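Local coordinates for protein phenolic acid decarboxylase (Sedimentibacter hydroxybenzoicus, PDB 7AE5) that is an oxygen-sensitive enzyme that catalyses the reversible decarboxylation of 4-hydroxybenzoate and 3,4-dihydroxybenzoate with prenylated FMN and manganese, at residues C[123-128]-C[294-299]; C[142-148]-C[164-170]; C[244-248]-C[261-265]. One frame throughout, in Å; residues are numbered along the deposited sequence.

Interaction 1: residues C[123-128]-C[294-299]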
ATOM      1  N   ILE C 123      53.668 -35.105   7.594  1.00 70.70           N
ATOM      2  CA  ILE C 123      52.957 -34.222   6.679  1.00 68.17           C
ATOM      3  C   ILE C 123      52.874 -32.828   7.279  1.00 65.59           C
ATOM      4  O   ILE C 123      52.383 -32.641   8.399  1.00 64.42           O
ATOM      5  CB  ILE C 123      51.572 -34.785   6.359  1.00 67.15           C
ATOM      6  CG1 ILE C 123      51.693 -35.882   5.308  1.00 69.78           C
ATOM      7  CG2 ILE C 123      50.637 -33.684   5.879  1.00 63.91           C
ATOM      8  CD1 ILE C 123      50.410 -36.579   5.037  1.00 69.46           C
ATOM      9  N   ASN C 124      53.367 -31.841   6.535  1.00 64.63           N
ATOM     10  CA  ASN C 124      53.371 -30.446   6.958  1.00 62.63           C
ATOM     11  C   ASN C 124      52.881 -29.612   5.783  1.00 61.08           C
ATOM     12  O   ASN C 124      53.593 -29.464   4.784  1.00 62.53           O
ATOM     13  CB  ASN C 124      54.770 -30.010   7.403  1.00 64.44           C
ATOM     14  CG  ASN C 124      54.769 -28.665   8.106  1.00 62.86           C
ATOM     15  OD1 ASN C 124      53.756 -27.969   8.145  1.00 60.39           O
ATOM     16  ND2 ASN C 124      55.917 -28.291   8.661  1.00 64.55           N
ATOM     17  N   LEU C 125      51.661 -29.078   5.899  1.00 65.76           N
ATOM     18  CA  LEU C 125      51.103 -28.274   4.818  1.00 64.29           C
ATOM     19  C   LEU C 125      51.888 -26.988   4.607  1.00 64.44           C
ATOM     20  O   LEU C 125      51.888 -26.439   3.500  1.00 64.47           O
ATOM     21  CB  LEU C 125      49.637 -27.945   5.100  1.00 61.54           C
ATOM     22  CG  LEU C 125      48.651 -29.112   5.115  1.00 61.46           C
ATOM     23  CD1 LEU C 125      47.396 -28.737   5.889  1.00 59.25           C
ATOM     24  CD2 LEU C 125      48.310 -29.530   3.696  1.00 62.01           C
ATOM     25  N   PHE C 126      52.563 -26.495   5.647  1.00 64.28           N
ATOM     26  CA  PHE C 126      53.273 -25.227   5.526  1.00 64.68           C
ATOM     27  C   PHE C 126      54.516 -25.353   4.655  1.00 67.44           C
ATOM     28  O   PHE C 126      54.922 -24.376   4.016  1.00 68.01           O
ATOM     29  CB  PHE C 126      53.632 -24.697   6.911  1.00 64.69           C
ATOM     30  CG  PHE C 126      52.453 -24.180   7.679  1.00 62.24           C
ATOM     31  CD1 PHE C 126      51.667 -25.038   8.427  1.00 61.41           C
ATOM     32  CD2 PHE C 126      52.124 -22.836   7.643  1.00 61.11           C
ATOM     33  CE1 PHE C 126      50.577 -24.564   9.134  1.00 59.49           C
ATOM     34  CE2 PHE C 126      51.037 -22.356   8.347  1.00 59.19           C
ATOM     35  CZ  PHE C 126      50.262 -23.220   9.092  1.00 58.40           C
ATOM     36  N   GLU C 127      55.132 -26.537   4.612  1.00 68.32           N
ATOM     37  CA  GLU C 127      56.252 -26.751   3.704  1.00 71.26           C
ATOM     38  C   GLU C 127      55.808 -26.889   2.255  1.00 71.47           C
ATOM     39  O   GLU C 127      56.665 -26.962   1.367  1.00 74.10           O
ATOM     40  CB  GLU C 127      57.050 -27.985   4.131  1.00 73.69           C
ATOM     41  CG  GLU C 127      58.181 -27.673   5.099  1.00 75.25           C
ATOM     42  CD  GLU C 127      58.617 -28.879   5.912  1.00 76.87           C
ATOM     43  OE1 GLU C 127      58.060 -29.978   5.700  1.00 76.96           O
ATOM     44  OE2 GLU C 127      59.517 -28.725   6.765  1.00 78.30           O
ATOM     45  N   ILE C 128      54.503 -26.919   1.999  1.00 68.80           N
ATOM     46  CA  ILE C 128      53.953 -26.973   0.651  1.00 68.88           C
ATOM     47  C   ILE C 128      53.240 -25.675   0.291  1.00 66.75           C
ATOM     48  O   ILE C 128      53.459 -25.113  -0.783  1.00 67.86           O
ATOM     49  CB  ILE C 128      53.005 -28.184   0.490  1.00 68.34           C
ATOM     50  CG1 ILE C 128      53.769 -29.496   0.675  1.00 71.11           C
ATOM     51  CG2 ILE C 128      52.314 -28.146  -0.868  1.00 68.32           C
ATOM     52  CD1 ILE C 128      54.976 -29.631  -0.223  1.00 74.56           C
ATOM     53  N   ILE C 294      44.900 -35.379   7.070  1.00 52.36           N
ATOM     54  CA  ILE C 294      45.536 -35.419   5.760  1.00 52.41           C
ATOM     55  C   ILE C 294      46.551 -36.555   5.786  1.00 53.11           C
ATOM     56  O   ILE C 294      47.567 -36.479   6.485  1.00 53.31           O
ATOM     57  CB  ILE C 294      46.180 -34.072   5.409  1.00 51.43           C
ATOM     58  CG1 ILE C 294      45.095 -33.100   4.942  1.00 51.49           C
ATOM     59  CG2 ILE C 294      47.232 -34.239   4.322  1.00 52.41           C
ATOM     60  CD1 ILE C 294      45.588 -31.702   4.697  1.00 50.53           C
ATOM     61  N   ASP C 295      46.259 -37.624   5.043  1.00 65.24           N
ATOM     62  CA  ASP C 295      47.065 -38.838   5.079  1.00 65.62           C
ATOM     63  C   ASP C 295      48.208 -38.830   4.072  1.00 66.87           C
ATOM     64  O   ASP C 295      49.227 -39.491   4.304  1.00 68.07           O
ATOM     65  CB  ASP C 295      46.184 -40.065   4.829  1.00 66.62           C
ATOM     66  CG  ASP C 295      45.073 -40.205   5.852  1.00 67.08           C
ATOM     67  OD1 ASP C 295      45.381 -40.470   7.033  1.00 66.86           O
ATOM     68  OD2 ASP C 295      43.892 -40.053   5.474  1.00 67.67           O
ATOM     69  N   ARG C 296      48.070 -38.103   2.965  1.00 63.26           N
ATOM     70  CA  ARG C 296      49.134 -38.034   1.974  1.00 64.61           C
ATOM     71  C   ARG C 296      48.984 -36.759   1.158  1.00 63.84           C
ATOM     72  O   ARG C 296      47.868 -36.304   0.891  1.00 62.79           O
ATOM     73  CB  ARG C 296      49.128 -39.259   1.051  1.00 66.45           C
ATOM     74  CG  ARG C 296      50.275 -39.282   0.051  1.00 68.05           C
ATOM     75  CD  ARG C 296      50.037 -40.296  -1.052  1.00 69.73           C
ATOM     76  NE  ARG C 296      50.293 -41.659  -0.603  1.00 71.04           N
ATOM     77  CZ  ARG C 296      51.121 -42.503  -1.206  1.00 73.07           C
ATOM     78  NH1 ARG C 296      51.791 -42.156  -2.294  1.00 74.07           N
ATOM     79  NH2 ARG C 296      51.278 -43.726  -0.709  1.00 74.17           N
ATOM     80  N   ILE C 297      50.123 -36.191   0.769  1.00 66.09           N
ATOM     81  CA  ILE C 297      50.181 -35.026  -0.104  1.00 65.69           C
ATOM     82  C   ILE C 297      50.936 -35.416  -1.367  1.00 67.54           C
ATOM     83  O   ILE C 297      52.038 -35.969  -1.289  1.00 68.92           O
ATOM     84  CB  ILE C 297      50.863 -33.827   0.581  1.00 64.75           C
ATOM     85  CG1 ILE C 297      49.967 -33.255   1.678  1.00 62.82           C
ATOM     86  CG2 ILE C 297      51.207 -32.750  -0.441  1.00 64.84           C
ATOM     87  CD1 ILE C 297      50.646 -32.202   2.526  1.00 62.00           C
ATOM     88  N   THR C 298      50.338 -35.139  -2.524  1.00 75.77           N
ATOM     89  CA  THR C 298      50.998 -35.286  -3.815  1.00 77.40           C
ATOM     90  C   THR C 298      50.956 -33.942  -4.527  1.00 76.67           C
ATOM     91  O   THR C 298      49.893 -33.321  -4.618  1.00 75.29           O
ATOM     92  CB  THR C 298      50.328 -36.364  -4.674  1.00 78.52           C
ATOM     93  OG1 THR C 298      49.208 -35.800  -5.368  1.00 77.58           O
ATOM     94  CG2 THR C 298      49.850 -37.523  -3.809  1.00 78.60           C
ATOM     95  N   HIS C 299      52.106 -33.492  -5.026  1.00 65.20           N
ATOM     96  CA  HIS C 299      52.184 -32.150  -5.585  1.00 64.54           C
ATOM     97  C   HIS C 299      53.214 -32.096  -6.704  1.00 66.31           C
ATOM     98  O   HIS C 299      54.157 -32.893  -6.745  1.00 67.93           O
ATOM     99  CB  HIS C 299      52.525 -31.119  -4.502  1.00 63.21           C
ATOM    100  CG  HIS C 299      53.920 -31.233  -3.971  1.00 64.23           C
ATOM    101  ND1 HIS C 299      55.005 -30.655  -4.594  1.00 65.30           N
ATOM    102  CD2 HIS C 299      54.407 -31.861  -2.874  1.00 64.39           C
ATOM    103  CE1 HIS C 299      56.100 -30.916  -3.901  1.00 66.09           C
ATOM    104  NE2 HIS C 299      55.765 -31.648  -2.854  1.00 65.54           N
TER

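Interaction 2: residues C[142-148]-C[164-170]. With RB (rubidium ion), chain R.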
ATOM      1  N   TYR C 142      43.383 -19.999   5.942  1.00 45.14           N
ATOM      2  CA  TYR C 142      42.363 -20.710   5.186  1.00 43.62           C
ATOM      3  C   TYR C 142      42.842 -21.047   3.782  1.00 44.33           C
ATOM      4  O   TYR C 142      43.493 -20.231   3.122  1.00 45.45           O
ATOM      5  CB  TYR C 142      41.084 -19.882   5.091  1.00 42.34           C
ATOM      6  CG  TYR C 142      40.058 -20.197   6.155  1.00 41.09           C
ATOM      7  CD1 TYR C 142      40.173 -19.673   7.436  1.00 42.12           C
ATOM      8  CD2 TYR C 142      38.968 -21.008   5.874  1.00 39.18           C
ATOM      9  CE1 TYR C 142      39.230 -19.953   8.410  1.00 41.22           C
ATOM     10  CE2 TYR C 142      38.024 -21.295   6.839  1.00 38.10           C
ATOM     11  CZ  TYR C 142      38.159 -20.764   8.103  1.00 39.04           C
ATOM     12  OH  TYR C 142      37.218 -21.052   9.058  1.00 38.10           O
ATOM     13  N   ILE C 143      42.511 -22.256   3.340  1.00 47.48           N
ATOM     14  CA  ILE C 143      42.577 -22.630   1.933  1.00 48.52           C
ATOM     15  C   ILE C 143      41.193 -22.366   1.350  1.00 46.79           C
ATOM     16  O   ILE C 143      40.234 -23.076   1.661  1.00 45.72           O
ATOM     17  CB  ILE C 143      42.992 -24.096   1.758  1.00 50.04           C
ATOM     18  CG1 ILE C 143      44.336 -24.357   2.437  1.00 50.92           C
ATOM     19  CG2 ILE C 143      43.057 -24.463   0.287  1.00 51.87           C
ATOM     20  CD1 ILE C 143      44.647 -25.822   2.614  1.00 51.94           C
ATOM     21  N   SER C 144      41.085 -21.339   0.509  1.00 48.27           N
ATOM     22  CA  SER C 144      39.791 -20.792   0.124  1.00 45.73           C
ATOM     23  C   SER C 144      39.389 -21.089  -1.314  1.00 45.49           C
ATOM     24  O   SER C 144      38.320 -20.641  -1.742  1.00 43.27           O
ATOM     25  CB  SER C 144      39.784 -19.277   0.350  1.00 45.19           C
ATOM     26  OG  SER C 144      40.482 -18.611  -0.687  1.00 46.31           O
ATOM     27  N   LYS C 145      40.199 -21.829  -2.073  1.00 46.45           N
ATOM     28  CA  LYS C 145      39.874 -22.073  -3.474  1.00 46.24           C
ATOM     29  C   LYS C 145      40.132 -23.524  -3.866  1.00 49.53           C
ATOM     30  O   LYS C 145      40.498 -23.806  -5.012  1.00 49.83           O
ATOM     31  CB  LYS C 145      40.662 -21.134  -4.388  1.00 46.61           C
ATOM     32  CG  LYS C 145      39.977 -20.826  -5.707  1.00 46.70           C
ATOM     33  CD  LYS C 145      40.911 -20.079  -6.633  1.00 48.53           C
ATOM     34  CE  LYS C 145      40.217 -19.698  -7.924  1.00 48.95           C
ATOM     35  NZ  LYS C 145      41.102 -18.846  -8.765  1.00 51.22           N
ATOM     36  N   ALA C 146      39.941 -24.452  -2.936  1.00 48.16           N
ATOM     37  CA  ALA C 146      40.183 -25.857  -3.221  1.00 52.24           C
ATOM     38  C   ALA C 146      38.978 -26.492  -3.904  1.00 52.57           C
ATOM     39  O   ALA C 146      37.833 -26.072  -3.715  1.00 50.04           O
ATOM     40  CB  ALA C 146      40.509 -26.615  -1.936  1.00 51.92           C
ATOM     41  N   SER C 147      39.251 -27.514  -4.711  1.00 60.71           N
ATOM     42  CA  SER C 147      38.221 -28.345  -5.329  1.00 61.86           C
ATOM     43  C   SER C 147      38.234 -29.697  -4.623  1.00 64.27           C
ATOM     44  O   SER C 147      39.189 -30.469  -4.764  1.00 64.83           O
ATOM     45  CB  SER C 147      38.460 -28.489  -6.829  1.00 60.64           C
ATOM     46  OG  SER C 147      38.709 -27.227  -7.425  1.00 57.32           O
ATOM     47  N   VAL C 148      37.173 -29.980  -3.871  1.00 47.55           N
ATOM     48  CA  VAL C 148      37.131 -31.109  -2.947  1.00 48.57           C
ATOM     49  C   VAL C 148      36.339 -32.242  -3.583  1.00 50.89           C
ATOM     50  O   VAL C 148      35.199 -32.043  -4.025  1.00 51.47           O
ATOM     51  CB  VAL C 148      36.517 -30.690  -1.600  1.00 46.34           C
ATOM     52  CG1 VAL C 148      36.055 -31.910  -0.816  1.00 47.73           C
ATOM     53  CG2 VAL C 148      37.510 -29.859  -0.800  1.00 45.21           C
ATOM     54  N   VAL C 164      32.407 -32.915  -7.003  1.00 59.29           N
ATOM     55  CA  VAL C 164      33.447 -31.916  -6.785  1.00 55.06           C
ATOM     56  C   VAL C 164      32.770 -30.585  -6.481  1.00 54.00           C
ATOM     57  O   VAL C 164      31.951 -30.096  -7.277  1.00 56.66           O
ATOM     58  CB  VAL C 164      34.392 -31.776  -7.993  1.00 57.23           C
ATOM     59  CG1 VAL C 164      35.529 -30.820  -7.670  1.00 54.80           C
ATOM     60  CG2 VAL C 164      34.933 -33.135  -8.421  1.00 59.39           C
ATOM     61  N   GLY C 165      33.110 -30.007  -5.325  1.00 62.57           N
ATOM     62  CA  GLY C 165      32.638 -28.691  -4.959  1.00 58.91           C
ATOM     63  C   GLY C 165      33.730 -27.924  -4.239  1.00 52.62           C
ATOM     64  O   GLY C 165      34.734 -28.496  -3.808  1.00 50.91           O
ATOM     65  N   THR C 166      33.524 -26.616  -4.127  1.00 53.34           N
ATOM     66  CA  THR C 166      34.438 -25.742  -3.401  1.00 48.73           C
ATOM     67  C   THR C 166      33.926 -25.542  -1.982  1.00 47.65           C
ATOM     68  O   THR C 166      32.768 -25.163  -1.782  1.00 49.46           O
ATOM     69  CB  THR C 166      34.589 -24.387  -4.094  1.00 47.72           C
ATOM     70  OG1 THR C 166      33.293 -23.843  -4.370  1.00 49.70           O
ATOM     71  CG2 THR C 166      35.367 -24.534  -5.391  1.00 49.15           C
ATOM     72  N   TYR C 167      34.791 -25.800  -1.005  1.00 47.78           N
ATOM     73  CA  TYR C 167      34.459 -25.628   0.400  1.00 47.49           C
ATOM     74  C   TYR C 167      35.650 -25.001   1.102  1.00 45.36           C
ATOM     75  O   TYR C 167      36.798 -25.353   0.818  1.00 44.07           O
ATOM     76  CB  TYR C 167      34.092 -26.966   1.054  1.00 49.32           C
ATOM     77  CG  TYR C 167      33.059 -27.746   0.272  1.00 53.31           C
ATOM     78  CD1 TYR C 167      31.745 -27.304   0.191  1.00 56.30           C
ATOM     79  CD2 TYR C 167      33.401 -28.911  -0.401  1.00 55.22           C
ATOM     80  CE1 TYR C 167      30.799 -28.008  -0.530  1.00 61.51           C
ATOM     81  CE2 TYR C 167      32.462 -29.622  -1.123  1.00 60.84           C
ATOM     82  CZ  TYR C 167      31.161 -29.165  -1.185  1.00 64.15           C
ATOM     83  OH  TYR C 167      30.221 -29.867  -1.903  1.00 70.99           O
ATOM     84  N   ARG C 168      35.376 -24.065   2.005  1.00 38.16           N
ATOM     85  CA  ARG C 168      36.456 -23.398   2.719  1.00 37.52           C
ATOM     86  C   ARG C 168      37.161 -24.381   3.645  1.00 36.83           C
ATOM     87  O   ARG C 168      36.528 -25.205   4.313  1.00 37.82           O
ATOM     88  CB  ARG C 168      35.923 -22.194   3.498  1.00 38.73           C
ATOM     89  CG  ARG C 168      35.114 -22.522   4.740  1.00 40.93           C
ATOM     90  CD  ARG C 168      34.289 -21.325   5.162  1.00 42.88           C
ATOM     91  NE  ARG C 168      33.820 -21.437   6.536  1.00 45.56           N
ATOM     92  CZ  ARG C 168      32.680 -20.926   6.977  1.00 46.77           C
ATOM     93  NH1 ARG C 168      31.859 -20.272   6.172  1.00 45.99           N
ATOM     94  NH2 ARG C 168      32.357 -21.072   8.260  1.00 48.97           N
ATOM     95  N   ILE C 169      38.488 -24.303   3.664  1.00 46.91           N
ATOM     96  CA  ILE C 169      39.334 -25.260   4.366  1.00 47.00           C
ATOM     97  C   ILE C 169      40.170 -24.480   5.369  1.00 49.96           C
ATOM     98  O   ILE C 169      41.110 -23.771   4.984  1.00 50.30           O
ATOM     99  CB  ILE C 169      40.226 -26.047   3.395  1.00 44.52           C
ATOM    100  CG1 ILE C 169      39.372 -26.836   2.400  1.00 43.42           C
ATOM    101  CG2 ILE C 169      41.153 -26.975   4.150  1.00 44.66           C
ATOM    102  CD1 ILE C 169      38.552 -27.934   3.034  1.00 44.42           C
ATOM    103  N   GLN C 170      39.834 -24.599   6.652  1.00 40.82           N
ATOM    104  CA  GLN C 170      40.604 -23.957   7.709  1.00 43.85           C
ATOM    105  C   GLN C 170      41.725 -24.889   8.151  1.00 42.49           C
ATOM    106  O   GLN C 170      41.467 -26.024   8.563  1.00 41.29           O
ATOM    107  CB  GLN C 170      39.730 -23.594   8.908  1.00 47.40           C
ATOM    108  CG  GLN C 170      40.522 -22.909  10.017  1.00 50.38           C
ATOM    109  CD  GLN C 170      39.689 -22.592  11.240  1.00 53.18           C
ATOM    110  OE1 GLN C 170      38.465 -22.690  11.215  1.00 52.93           O
ATOM    111  NE2 GLN C 170      40.355 -22.205  12.322  1.00 56.25           N
TER
HETATM  112 RB    RB R 502      30.480 -29.233  -9.041  1.00367.38          RB

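Interaction 3: residues C[244-248]-C[261-265]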
ATOM      1  N   LYS C 244      43.781 -41.395 -10.835  1.00 74.38           N
ATOM      2  CA  LYS C 244      43.319 -41.963  -9.577  1.00 73.71           C
ATOM      3  C   LYS C 244      44.133 -41.421  -8.410  1.00 72.60           C
ATOM      4  O   LYS C 244      45.338 -41.187  -8.526  1.00 73.22           O
ATOM      5  CB  LYS C 244      43.418 -43.488  -9.620  1.00 75.74           C
ATOM      6  CG  LYS C 244      42.478 -44.206  -8.667  1.00 75.29           C
ATOM      7  CD  LYS C 244      42.729 -45.705  -8.684  1.00 77.43           C
ATOM      8  CE  LYS C 244      43.921 -46.068  -7.812  1.00 77.88           C
ATOM      9  NZ  LYS C 244      43.634 -47.238  -6.939  1.00 78.54           N
ATOM     10  N   SER C 245      43.462 -41.212  -7.281  1.00 76.95           N
ATOM     11  CA  SER C 245      44.169 -40.830  -6.071  1.00 75.99           C
ATOM     12  C   SER C 245      45.059 -41.979  -5.608  1.00 77.53           C
ATOM     13  O   SER C 245      44.843 -43.146  -5.950  1.00 79.08           O
ATOM     14  CB  SER C 245      43.186 -40.437  -4.969  1.00 74.08           C
ATOM     15  OG  SER C 245      42.781 -41.567  -4.216  1.00 74.60           O
ATOM     16  N   ASP C 246      46.075 -41.635  -4.819  1.00 76.66           N
ATOM     17  CA  ASP C 246      47.067 -42.630  -4.422  1.00 78.19           C
ATOM     18  C   ASP C 246      46.483 -43.637  -3.438  1.00 78.21           C
ATOM     19  O   ASP C 246      46.678 -44.849  -3.586  1.00 79.93           O
ATOM     20  CB  ASP C 246      48.290 -41.936  -3.824  1.00 77.77           C
ATOM     21  CG  ASP C 246      49.435 -41.820  -4.812  1.00 79.28           C
ATOM     22  OD1 ASP C 246      49.250 -42.205  -5.986  1.00 80.55           O
ATOM     23  OD2 ASP C 246      50.518 -41.344  -4.415  1.00 79.26           O
ATOM     24  N   LEU C 247      45.757 -43.157  -2.431  1.00 81.01           N
ATOM     25  CA  LEU C 247      45.302 -44.018  -1.347  1.00 80.93           C
ATOM     26  C   LEU C 247      43.888 -44.546  -1.537  1.00 80.89           C
ATOM     27  O   LEU C 247      43.523 -45.536  -0.892  1.00 81.44           O
ATOM     28  CB  LEU C 247      45.370 -43.268  -0.013  1.00 79.10           C
ATOM     29  CG  LEU C 247      46.692 -42.578   0.317  1.00 78.89           C
ATOM     30  CD1 LEU C 247      46.554 -41.753   1.584  1.00 76.98           C
ATOM     31  CD2 LEU C 247      47.798 -43.606   0.461  1.00 80.68           C
ATOM     32  N   TYR C 248      43.087 -43.926  -2.399  1.00 76.35           N
ATOM     33  CA  TYR C 248      41.666 -44.232  -2.492  1.00 76.05           C
ATOM     34  C   TYR C 248      41.303 -44.513  -3.942  1.00 77.32           C
ATOM     35  O   TYR C 248      41.534 -43.672  -4.817  1.00 77.05           O
ATOM     36  CB  TYR C 248      40.836 -43.084  -1.914  1.00 74.18           C
ATOM     37  CG  TYR C 248      41.209 -42.779  -0.478  1.00 73.59           C
ATOM     38  CD1 TYR C 248      41.063 -43.743   0.514  1.00 74.06           C
ATOM     39  CD2 TYR C 248      41.733 -41.545  -0.117  1.00 72.70           C
ATOM     40  CE1 TYR C 248      41.411 -43.480   1.827  1.00 73.67           C
ATOM     41  CE2 TYR C 248      42.084 -41.272   1.194  1.00 72.29           C
ATOM     42  CZ  TYR C 248      41.921 -42.243   2.161  1.00 72.78           C
ATOM     43  OH  TYR C 248      42.267 -41.981   3.468  1.00 72.33           O
ATOM     44  N   LEU C 261      45.587 -33.084  -1.685  1.00 60.63           N
ATOM     45  CA  LEU C 261      45.560 -33.449  -0.270  1.00 60.75           C
ATOM     46  C   LEU C 261      44.619 -34.637  -0.107  1.00 61.85           C
ATOM     47  O   LEU C 261      43.396 -34.475  -0.108  1.00 62.41           O
ATOM     48  CB  LEU C 261      45.116 -32.271   0.592  1.00 60.28           C
ATOM     49  CG  LEU C 261      45.864 -30.951   0.411  1.00 59.24           C
ATOM     50  CD1 LEU C 261      45.421 -29.944   1.458  1.00 58.77           C
ATOM     51  CD2 LEU C 261      47.359 -31.180   0.493  1.00 58.63           C
ATOM     52  N   GLU C 262      45.191 -35.828   0.035  1.00 63.26           N
ATOM     53  CA  GLU C 262      44.405 -37.031   0.259  1.00 64.28           C
ATOM     54  C   GLU C 262      44.259 -37.271   1.756  1.00 64.35           C
ATOM     55  O   GLU C 262      45.251 -37.278   2.491  1.00 63.75           O
ATOM     56  CB  GLU C 262      45.056 -38.236  -0.421  1.00 65.04           C
ATOM     57  CG  GLU C 262      45.248 -38.052  -1.916  1.00 65.98           C
ATOM     58  CD  GLU C 262      45.898 -39.251  -2.577  1.00 68.13           C
ATOM     59  OE1 GLU C 262      45.859 -40.351  -1.988  1.00 68.86           O
ATOM     60  OE2 GLU C 262      46.446 -39.091  -3.689  1.00 69.15           O
ATOM     61  N   GLY C 263      43.025 -37.452   2.200  1.00 61.61           N
ATOM     62  CA  GLY C 263      42.778 -37.650   3.608  1.00 61.63           C
ATOM     63  C   GLY C 263      41.386 -38.174   3.865  1.00 62.60           C
ATOM     64  O   GLY C 263      40.747 -38.745   2.980  1.00 63.40           O
ATOM     65  N   HIS C 264      40.916 -37.966   5.094  1.00 57.40           N
ATOM     66  CA  HIS C 264      39.622 -38.490   5.499  1.00 58.26           C
ATOM     67  C   HIS C 264      39.020 -37.613   6.585  1.00 57.75           C
ATOM     68  O   HIS C 264      39.735 -37.040   7.411  1.00 56.79           O
ATOM     69  CB  HIS C 264      39.731 -39.933   6.007  1.00 58.94           C
ATOM     70  CG  HIS C 264      40.558 -40.075   7.248  1.00 58.31           C
ATOM     71  ND1 HIS C 264      41.884 -40.452   7.220  1.00 57.87           N
ATOM     72  CD2 HIS C 264      40.248 -39.892   8.554  1.00 58.02           C
ATOM     73  CE1 HIS C 264      42.355 -40.496   8.454  1.00 57.37           C
ATOM     74  NE2 HIS C 264      41.381 -40.161   9.282  1.00 57.42           N
ATOM     75  N   ILE C 265      37.690 -37.527   6.579  1.00 48.87           N
ATOM     76  CA  ILE C 265      36.977 -36.923   7.695  1.00 47.41           C
ATOM     77  C   ILE C 265      37.119 -37.820   8.917  1.00 47.74           C
ATOM     78  O   ILE C 265      36.880 -39.033   8.850  1.00 48.91           O
ATOM     79  CB  ILE C 265      35.500 -36.699   7.340  1.00 47.74           C
ATOM     80  CG1 ILE C 265      35.376 -36.026   5.971  1.00 47.80           C
ATOM     81  CG2 ILE C 265      34.816 -35.875   8.421  1.00 47.05           C
ATOM     82  CD1 ILE C 265      34.026 -35.387   5.724  1.00 48.06           C
TER

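Interaction 1: residues C[123-128]-C[294-299]
The imidazole ring of His299 is met by the CD1 methyl of Ile128, which comes in at a slant, neither over the face nor at the edge. CD1 of Ile128 lies 3.4 Å from NE2 of His299. The Phe126 ring does not reach segment 294-299. At its edge, in its plane, sits OD1 of Asn124. That oxygen also accepts a bond from Phe126 N at 3.1 Å, the donor nitrogen lying above the Asn124 amide plane, 52° out of it. This is an Asx turn. It opens a short helical bend that puts Leu125 and Ile128 on the side of the strand. The strand is part of the split-barrel flavin-binding fold of the UbiD family. Asp295 and Arg296 form a classic beta bulge in it, both facing Glu262. Ile123 packs at the bulge: its CD1 rests 3.2 Å from both Ile294 O and Asp295 O. With CG2 of Ile123 anti to the backbone N (CG1 at chi1 -80°), that methyl meets CD1 of Ile297 at 3.7 Å. Leu125 and Ile294 meet tip to tip, with CD2 of Leu125 3.6 Å from CD1 of Ile294. CD2 of Leu125 also touches CD1 of Ile297, so the one Ile297 methyl touches both Ile123 and Leu125. Leu261 of strand 259-265 also packs on Leu125 and Ile297. Away from the strand, Val15 of the ShdD chain packs on Asn124 and Phe126.

Interaction 2: residues C[142-148]-C[164-170]
Ile143 and Ile169 form an antiparallel hydrogen-bonded pair. Ile143 N reaches Ile169 O at 2.6 Å, and Ile169 N returns to Ile143 O. Val148 and Gly165 form a second such pair, with Val148 N 2.9 Å from Gly165 O. The register slips by one residue between the two ladders. Beside the first, the Tyr142 ring lies against Gln170, whose CB sits 3.6 Å from the ring centroid in a CH-pi contact. Gln170 CG is anti to the backbone N (chi1 -179°) and the chain runs on extended, which lays CB and CG along the ring. CG of Arg168 meets the ring edge, 3.8 Å from CE2 of Tyr142. Val148 CB touches the edge of the Tyr167 ring. Further out, Glu273 bonds Tyr142 OH and forms a salt bridge with Arg168, which lies next to Glu278, the predicted proton donor. Cutting Tyr142 back to an alanine would probably leave Gln170 CB and Arg168 CG without their ring, and Glu273 without one partner. Residues 164-168 belong to the predicted prenylated FMN site. Val164 O binds the rubidium ion at 2.5 Å, alongside Glu227, Met216, Thr219 and Tyr223. The same peptide gives Gly165 N-H to Val148 O. The ion is therefore likely to polarise this peptide and strengthen that bond.

Interaction 3: residues C[244-248]-C[261-265]
Glu262 holds the loop 244-248 against strand 259-265, a strand of the antiparallel split barrel. Its side chain is stretched out, with CG anti to the carbonyl carbon (chi1 -58°) and the chain straight beyond it. This carries the carboxylate to two consecutive backbone N-H groups. Asp246 N lies 2.8 Å from OE2 of Glu262, in a nearly straight bond with 171° at the hydrogen. Leu247 N lies 2.8 Å from OE1 of Glu262. Both oxygens are met on their syn sides, the donors tilted out of the carboxylate plane, Asp246 N by 29°. The buried carboxylate thus has each oxygen bound to the loop. CG of Leu247 lies 3.3 Å from the same OE1, so the leucine packs beside the bonds. CB of Ser245 stays near the carboxylate too, while its OG turns back to a short bond with Tyr248 O. The carboxylate of Asp246 leads away from Glu262. It forms salt bridges with Arg296, Lys115 and Arg109, which probably ease the repulsion between the two acids. With CG of Tyr248 likewise anti to the carbonyl carbon, its ring has CB of Leu247 over the centre of one face, 3.9 Å above the plane. CE2 of Tyr248 reaches Gly263 O at 3.4 Å. ND1 of His264 bonds to Asp295, to which OH of Tyr248 also makes a weak bond; that OH lies at the imidazole edge, 4.1 Å from ND1 of His264.

All three contacts reach the same antiparallel sheet. Interactions 1 and 3 hold neighbouring strands, 287-299 and 259-265, and touch each other: Arg296 NH1 lies 2.6 Å from Asp246 OD2. Interaction 2 touches neither; its centre is about 15 Å from the centre of each. It is largely buried, lies nearest the middle of the chain and is built on backbone ladders beside the predicted cofactor site. Interaction 1 is also largely buried, but it joins loop to strand by aliphatic packing. ShdD packs on its loop, and reaches interaction 2 at Gln170. Interaction 3 is only partly buried. There a loop is held by a carboxylate and two backbone N-H groups, with charged neighbours.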